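Local coordinates for protein serine protease p27 (PDB 2W5E) that is a trypsin-like serine endopeptidase that probably cleaves the astrovirus polyprotein into its functional products, at residues Lys82-Lys85 against Asn86-Tyr89. Sequence-based numbering, arbitrary orientation.
Sequences KLSK and NPDY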
ATOM      1  N   LYS A  82       2.083  -3.310  16.862  1.00 32.40           N
ATOM      2  CA  LYS A  82       0.880  -3.589  17.634  1.00 34.06           C
ATOM      3  C   LYS A  82       1.065  -4.848  18.472  1.00 34.51           C
ATOM      4  O   LYS A  82       1.905  -5.693  18.160  1.00 34.09           O
ATOM      5  CB  LYS A  82      -0.341  -3.699  16.711  1.00 34.01           C
ATOM      6  CG  LYS A  82      -0.818  -2.345  16.186  1.00 34.94           C
ATOM      7  CD  LYS A  82      -2.062  -2.453  15.306  1.00 35.68           C
ATOM      8  CE  LYS A  82      -1.708  -2.662  13.834  1.00 38.43           C
ATOM      9  NZ  LYS A  82      -2.882  -2.432  12.931  1.00 40.17           N
ATOM     10  N   LEU A  83       0.302  -4.955  19.554  1.00 35.79           N
ATOM     11  CA  LEU A  83       0.336  -6.150  20.387  1.00 37.41           C
ATOM     12  C   LEU A  83      -0.596  -7.219  19.833  1.00 38.67           C
ATOM     13  O   LEU A  83      -1.549  -6.909  19.111  1.00 38.56           O
ATOM     14  CB  LEU A  83      -0.016  -5.818  21.837  1.00 37.46           C
ATOM     15  CG  LEU A  83       1.171  -5.466  22.738  1.00 37.63           C
ATOM     16  CD1 LEU A  83       1.720  -4.082  22.433  1.00 37.94           C
ATOM     17  CD2 LEU A  83       0.752  -5.557  24.182  1.00 37.80           C
ATOM     18  N   SER A  84      -0.312  -8.477  20.159  1.00 40.23           N
ATOM     19  CA  SER A  84      -1.110  -9.582  19.637  1.00 41.99           C
ATOM     20  C   SER A  84      -2.396  -9.792  20.419  1.00 42.84           C
ATOM     21  O   SER A  84      -2.410  -9.710  21.651  1.00 43.17           O
ATOM     22  CB  SER A  84      -0.311 -10.882  19.604  1.00 41.99           C
ATOM     23  OG  SER A  84      -1.131 -11.936  19.123  1.00 43.28           O
ATOM     24  N   LYS A  85      -3.469 -10.073  19.684  1.00 44.08           N
ATOM     25  CA  LYS A  85      -4.764 -10.398  20.273  1.00 44.97           C
ATOM     26  C   LYS A  85      -4.789 -11.869  20.685  1.00 45.14           C
ATOM     27  O   LYS A  85      -5.192 -12.201  21.804  1.00 45.57           O
ATOM     28  CB  LYS A  85      -5.899 -10.112  19.283  1.00 45.07           C
ATOM     29  CG  LYS A  85      -5.759  -8.808  18.496  1.00 45.87           C
ATOM     30  CD  LYS A  85      -7.060  -8.450  17.780  1.00 45.81           C
ATOM     31  CE  LYS A  85      -6.869  -7.300  16.793  1.00 47.39           C
ATOM     32  NZ  LYS A  85      -6.241  -7.759  15.512  1.00 47.81           N
ATOM     33  N   ASN A  86      -4.356 -12.740  19.770  1.00 45.16           N
ATOM     34  CA  ASN A  86      -4.299 -14.186  20.009  1.00 44.93           C
ATOM     35  C   ASN A  86      -2.865 -14.699  19.851  1.00 44.26           C
ATOM     36  O   ASN A  86      -2.502 -15.208  18.784  1.00 44.49           O
ATOM     37  CB  ASN A  86      -5.239 -14.933  19.052  1.00 45.35           C
ATOM     38  CG  ASN A  86      -6.624 -14.314  18.986  1.00 46.33           C
ATOM     39  OD1 ASN A  86      -7.349 -14.264  19.988  1.00 47.98           O
ATOM     40  ND2 ASN A  86      -7.004 -13.841  17.800  1.00 47.00           N
ATOM     41  N   PRO A  87      -2.045 -14.562  20.913  1.00 43.39           N
ATOM     42  CA  PRO A  87      -0.601 -14.814  20.856  1.00 42.66           C
ATOM     43  C   PRO A  87      -0.200 -16.282  20.694  1.00 41.88           C
ATOM     44  O   PRO A  87      -0.532 -17.119  21.538  1.00 41.91           O
ATOM     45  CB  PRO A  87      -0.093 -14.277  22.204  1.00 42.59           C
ATOM     46  CG  PRO A  87      -1.224 -13.474  22.774  1.00 43.06           C
ATOM     47  CD  PRO A  87      -2.457 -14.128  22.258  1.00 43.43           C
ATOM     48  N   ASP A  88       0.502 -16.575  19.601  1.00 40.81           N
ATOM     49  CA  ASP A  88       1.177 -17.856  19.424  1.00 39.79           C
ATOM     50  C   ASP A  88       2.649 -17.699  19.825  1.00 39.01           C
ATOM     51  O   ASP A  88       3.439 -17.073  19.108  1.00 38.77           O
ATOM     52  CB  ASP A  88       1.044 -18.350  17.975  1.00 39.88           C
ATOM     53  CG  ASP A  88       1.758 -19.678  17.730  1.00 40.41           C
ATOM     54  OD1 ASP A  88       2.114 -20.371  18.707  1.00 41.21           O
ATOM     55  OD2 ASP A  88       1.969 -20.037  16.549  1.00 41.08           O
ATOM     56  N   TYR A  89       3.004 -18.271  20.974  1.00 37.81           N
ATOM     57  CA  TYR A  89       4.357 -18.160  21.511  1.00 36.85           C
ATOM     58  C   TYR A  89       5.316 -19.236  20.999  1.00 35.79           C
ATOM     59  O   TYR A  89       6.475 -19.276  21.417  1.00 35.80           O
ATOM     60  CB  TYR A  89       4.331 -18.196  23.042  1.00 37.13           C
ATOM     61  CG  TYR A  89       3.638 -17.027  23.698  1.00 37.56           C
ATOM     62  CD1 TYR A  89       4.249 -15.771  23.767  1.00 37.72           C
ATOM     63  CD2 TYR A  89       2.378 -17.178  24.269  1.00 38.26           C
ATOM     64  CE1 TYR A  89       3.613 -14.695  24.377  1.00 38.00           C
ATOM     65  CE2 TYR A  89       1.734 -16.107  24.883  1.00 38.50           C
ATOM     66  CZ  TYR A  89       2.356 -14.871  24.935  1.00 38.27           C
ATOM     67  OH  TYR A  89       1.714 -13.812  25.544  1.00 38.41           O
TER
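Ser84 turns its short side chain across the bend of the chain onto the peptide that joins Asn86 to Pro87. From the CB of Ser84 the closest point is the CA of Pro87, 4.1 Å off, with the CG of Pro87 at nearly the same range. One atom further, OG lies anti to its own backbone N (chi1 179°), which places it over one face of the Asn86-Pro87 peptide: it is 3.3 Å from the C of Asn86 and 3.3 Å from the N of Pro87. That nitrogen, closed into the proline ring, has no hydrogen to offer, so OG and N meet by van der Waals contact. A small hydroxymethyl group suits this place, since it fills the inside of the bend while the chain turns closely around it.

The bend belongs to the long loop that leaves strand 66-70 of the first barrel and enters strand 91-98 of the second, the interdomain connection of the chymotrypsin-like double barrel. Ser84, Pro87 and Tyr89 all touch Leu139, and the loop thus lies against strand 138-146 of the second barrel, away from the catalytic triad.

The bend is made by Lys85, with helix-like backbone angles, followed by a more extended Asn86. The ring of Pro87 comes round with its CD 3.4 Å from the O of Lys85, and its rigid hydrocarbon gives Ser84 and Leu139 a nonpolar surface. The exposed Asn86 places CG beside its backbone N (chi1 -48°), folding the amide back over the preceding peptide, where CG is 3.5 Å from the C of Lys85. At this exposed corner a charged chain and a polar amide can both face solvent: Lys85 runs outward, its NZ coming near the like-charged Arg137, while Asn86 packs against Asn30 of a second copy of the protein.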